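Local coordinates for protein 336aa long hypothetical dTDP-glucose 4,6-dehydratase (Pyrococcus horikoshii, PDB 2HUN) that binds NAD in a Rossmann fold and probably acts as a dTDP-glucose 4,6-dehydratase, an extended short-chain dehydrogenase/reductase enzyme, at residues R177-Y182 and D216-E221. Numbering follows the deposited sequence.
With NAD (nicotinamide-adenine-dinucleotide), chain C.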
# COMPACT_ATOMS: atom_id res chain seq x y z
N ARG A 177 -5.20 -1.36 13.23
CA ARG A 177 -3.91 -2.04 13.19
C ARG A 177 -3.58 -2.46 14.61
O ARG A 177 -3.44 -1.62 15.51
CB ARG A 177 -2.81 -1.11 12.63
CG ARG A 177 -2.89 -0.87 11.13
CD ARG A 177 -1.95 0.24 10.68
NE ARG A 177 -2.00 0.48 9.24
CZ ARG A 177 -1.56 1.61 8.67
NH1 ARG A 177 -1.04 2.56 9.44
NH2 ARG A 177 -1.62 1.77 7.36
N CYS A 178 -3.47 -3.77 14.82
CA CYS A 178 -3.20 -4.30 16.15
C CYS A 178 -1.94 -5.15 16.23
O CYS A 178 -1.44 -5.64 15.22
CB CYS A 178 -4.39 -5.15 16.61
SG CYS A 178 -4.56 -6.65 15.61
N THR A 179 -1.47 -5.33 17.46
CA THR A 179 -0.28 -6.12 17.72
C THR A 179 -0.66 -7.60 17.78
O THR A 179 -1.71 -8.00 17.27
CB THR A 179 0.37 -5.70 19.05
OG1 THR A 179 -0.55 -5.93 20.12
CG2 THR A 179 0.71 -4.22 19.01
N ASN A 180 0.17 -8.40 18.43
CA ASN A 180 -0.07 -9.84 18.53
C ASN A 180 -1.25 -10.23 19.41
O ASN A 180 -1.30 -9.87 20.58
CB ASN A 180 1.19 -10.53 19.03
CG ASN A 180 2.40 -10.19 18.19
OD1 ASN A 180 2.52 -10.62 17.05
ND2 ASN A 180 3.30 -9.38 18.76
N ASN A 181 -2.20 -10.97 18.84
CA ASN A 181 -3.36 -11.44 19.59
C ASN A 181 -3.09 -12.82 20.19
O ASN A 181 -2.33 -13.61 19.64
CB ASN A 181 -4.60 -11.57 18.69
CG ASN A 181 -5.28 -10.24 18.41
OD1 ASN A 181 -6.51 -10.14 18.47
ND2 ASN A 181 -4.49 -9.21 18.09
N TYR A 182 -3.74 -13.09 21.32
CA TYR A 182 -3.63 -14.38 22.00
C TYR A 182 -4.94 -14.59 22.75
O TYR A 182 -5.63 -13.63 23.11
CB TYR A 182 -2.44 -14.39 22.96
CG TYR A 182 -2.59 -13.54 24.20
CD1 TYR A 182 -2.26 -12.18 24.17
CD2 TYR A 182 -3.05 -14.08 25.40
CE1 TYR A 182 -2.38 -11.39 25.32
CE2 TYR A 182 -3.18 -13.29 26.54
CZ TYR A 182 -2.84 -11.95 26.50
OH TYR A 182 -2.96 -11.18 27.63
N ASP A 216 4.36 -6.88 21.45
CA ASP A 216 3.26 -6.44 22.29
C ASP A 216 2.20 -7.53 22.23
O ASP A 216 1.89 -8.05 21.15
CB ASP A 216 2.70 -5.11 21.76
CG ASP A 216 1.63 -4.53 22.66
OD1 ASP A 216 1.95 -4.19 23.81
OD2 ASP A 216 0.46 -4.42 22.21
N TRP A 217 1.66 -7.90 23.38
CA TRP A 217 0.64 -8.93 23.43
C TRP A 217 -0.70 -8.34 23.82
O TRP A 217 -0.82 -7.67 24.85
CB TRP A 217 1.06 -10.05 24.39
CG TRP A 217 2.28 -10.77 23.89
CD1 TRP A 217 3.58 -10.50 24.22
CD2 TRP A 217 2.32 -11.79 22.88
NE1 TRP A 217 4.43 -11.29 23.48
CE2 TRP A 217 3.68 -12.09 22.65
CE3 TRP A 217 1.34 -12.47 22.15
CZ2 TRP A 217 4.08 -13.04 21.71
CZ3 TRP A 217 1.75 -13.42 21.22
CH2 TRP A 217 3.11 -13.70 21.01
N LEU A 218 -1.70 -8.58 22.98
CA LEU A 218 -3.04 -8.07 23.20
C LEU A 218 -4.06 -9.21 23.31
O LEU A 218 -4.21 -10.00 22.38
CB LEU A 218 -3.42 -7.15 22.04
CG LEU A 218 -4.82 -6.54 21.95
CD1 LEU A 218 -4.99 -5.51 23.06
CD2 LEU A 218 -4.99 -5.88 20.59
N TYR A 219 -4.76 -9.29 24.44
CA TYR A 219 -5.77 -10.34 24.61
C TYR A 219 -6.81 -10.16 23.51
O TYR A 219 -7.31 -9.06 23.30
CB TYR A 219 -6.44 -10.25 25.99
CG TYR A 219 -7.36 -11.42 26.27
CD1 TYR A 219 -6.88 -12.74 26.22
CD2 TYR A 219 -8.71 -11.23 26.56
CE1 TYR A 219 -7.73 -13.82 26.43
CE2 TYR A 219 -9.57 -12.30 26.77
CZ TYR A 219 -9.07 -13.60 26.70
OH TYR A 219 -9.91 -14.67 26.87
N VAL A 220 -7.13 -11.24 22.80
CA VAL A 220 -8.07 -11.15 21.68
C VAL A 220 -9.39 -10.45 22.00
O VAL A 220 -9.88 -9.66 21.19
CB VAL A 220 -8.35 -12.55 21.07
CG1 VAL A 220 -9.14 -13.42 22.05
CG2 VAL A 220 -9.09 -12.39 19.75
N GLU A 221 -9.97 -10.72 23.17
CA GLU A 221 -11.24 -10.06 23.49
C GLU A 221 -11.07 -8.53 23.53
O GLU A 221 -11.99 -7.79 23.16
CB GLU A 221 -11.80 -10.55 24.83
CG GLU A 221 -13.26 -10.14 25.05
CD GLU A 221 -13.75 -10.43 26.46
OE1 GLU A 221 -13.58 -11.57 26.93
OE2 GLU A 221 -14.30 -9.51 27.11
PA NAD C . -6.46 -16.67 10.64
O1A NAD C . -5.41 -17.15 9.72
O2A NAD C . -6.74 -17.42 11.90
O5B NAD C . -7.83 -16.62 9.81
C5B NAD C . -7.98 -15.93 8.56
C4B NAD C . -9.39 -16.29 8.10
O4B NAD C . -9.71 -15.60 6.87
C3B NAD C . -9.52 -17.81 7.82
O3B NAD C . -10.73 -18.33 8.40
C2B NAD C . -9.45 -17.88 6.28
O2B NAD C . -10.09 -19.01 5.67
C1B NAD C . -10.08 -16.55 5.87
N9A NAD C . -9.62 -16.05 4.55
C8A NAD C . -8.36 -15.85 4.12
N7A NAD C . -8.39 -15.39 2.87
C5A NAD C . -9.66 -15.28 2.49
C6A NAD C . -10.32 -14.87 1.30
N6A NAD C . -9.68 -14.46 0.22
N1A NAD C . -11.74 -14.91 1.30
C2A NAD C . -12.44 -15.34 2.44
N3A NAD C . -11.82 -15.74 3.55
C4A NAD C . -10.46 -15.70 3.57
O3 NAD C . -5.92 -15.25 11.12
PN NAD C . -6.39 -14.13 12.12
O1N NAD C . -5.23 -14.05 13.07
O2N NAD C . -7.68 -14.45 12.75
O5D NAD C . -6.34 -12.76 11.26
C5D NAD C . -7.46 -11.88 11.09
C4D NAD C . -6.95 -10.50 10.60
O4D NAD C . -6.25 -9.82 11.66
C3D NAD C . -6.00 -10.62 9.41
O3D NAD C . -6.34 -9.58 8.45
C2D NAD C . -4.60 -10.38 10.04
O2D NAD C . -3.72 -9.79 9.07
C1D NAD C . -4.93 -9.47 11.20
N1N NAD C . -4.00 -9.54 12.35
C2N NAD C . -3.88 -10.70 13.17
C3N NAD C . -2.97 -10.68 14.25
C7N NAD C . -2.80 -11.90 15.18
O7N NAD C . -2.12 -11.77 16.21
N7N NAD C . -3.38 -13.05 14.88
C4N NAD C . -2.20 -9.53 14.50
C5N NAD C . -2.33 -8.39 13.68
C6N NAD C . -3.23 -8.38 12.60
O HOH W 1 -2.32 -8.41 27.33
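Asp216 meets Thr179 and Asn180 where strand 215-219 pairs in parallel with the end of strand 172-182, in the NAD-binding Rossmann fold of an extended short-chain dehydrogenase/reductase. The threonine hydroxyl donates to Asp216 OD2, 2.8 Å from OG1, on the anti side of the carboxylate. A carboxylate suits this buried place because the backbone amides of Ala244 and Glu246 bind its two oxygens. The carbonyl O of Asp216 accepts Asn180 ND2 at 3.1 Å, and weakly the backbone N of Asn180, so an asparagine doubles the grip on one oxygen.

Next comes Trp217, whose flat indole gives the Asn180 methylene a broad face to rest on, a CH-pi contact with CB 4.0 Å from the centroid of the six-membered ring. Leu218 projects from the other face of the sheet, beside Asn181, and brings CD2 near Cys178 CB, an apolar fit that continues onto Ile242. Its backbone N gives a nearly straight bond to Asn180 O (2.8 Å).

Tyr219, the N-cap residue of helix 220-233, lies against Tyr182. With CG wedged between the backbone N and carbonyl carbon (chi1 70°), the Tyr182 ring sets its CE1 edge against the neighbouring strand's backbone; Tyr219 CA sits over one face, and the Tyr219 ring turns an edge toward that ring, planes at 64°. Tyr182 OH is hydrogen-bonded to a water, which donates to Trp217 O. An alanine here would probably leave a gap beside Tyr219 and deprive this water of a partner.

Val220 opens the helix, its N bonded to Tyr182 O at 2.8 Å; its branched side chain suits packing on Phe14 and Asn18 of helix 14-26. CG2 merely packs against Asn181 OD1, which is hydrogen-bonded to His223 ND1, while the backbone N of Asn181 donates, nearly straight, to the nicotinamide carboxamide oxygen, O7N of NAD, at 2.8 Å.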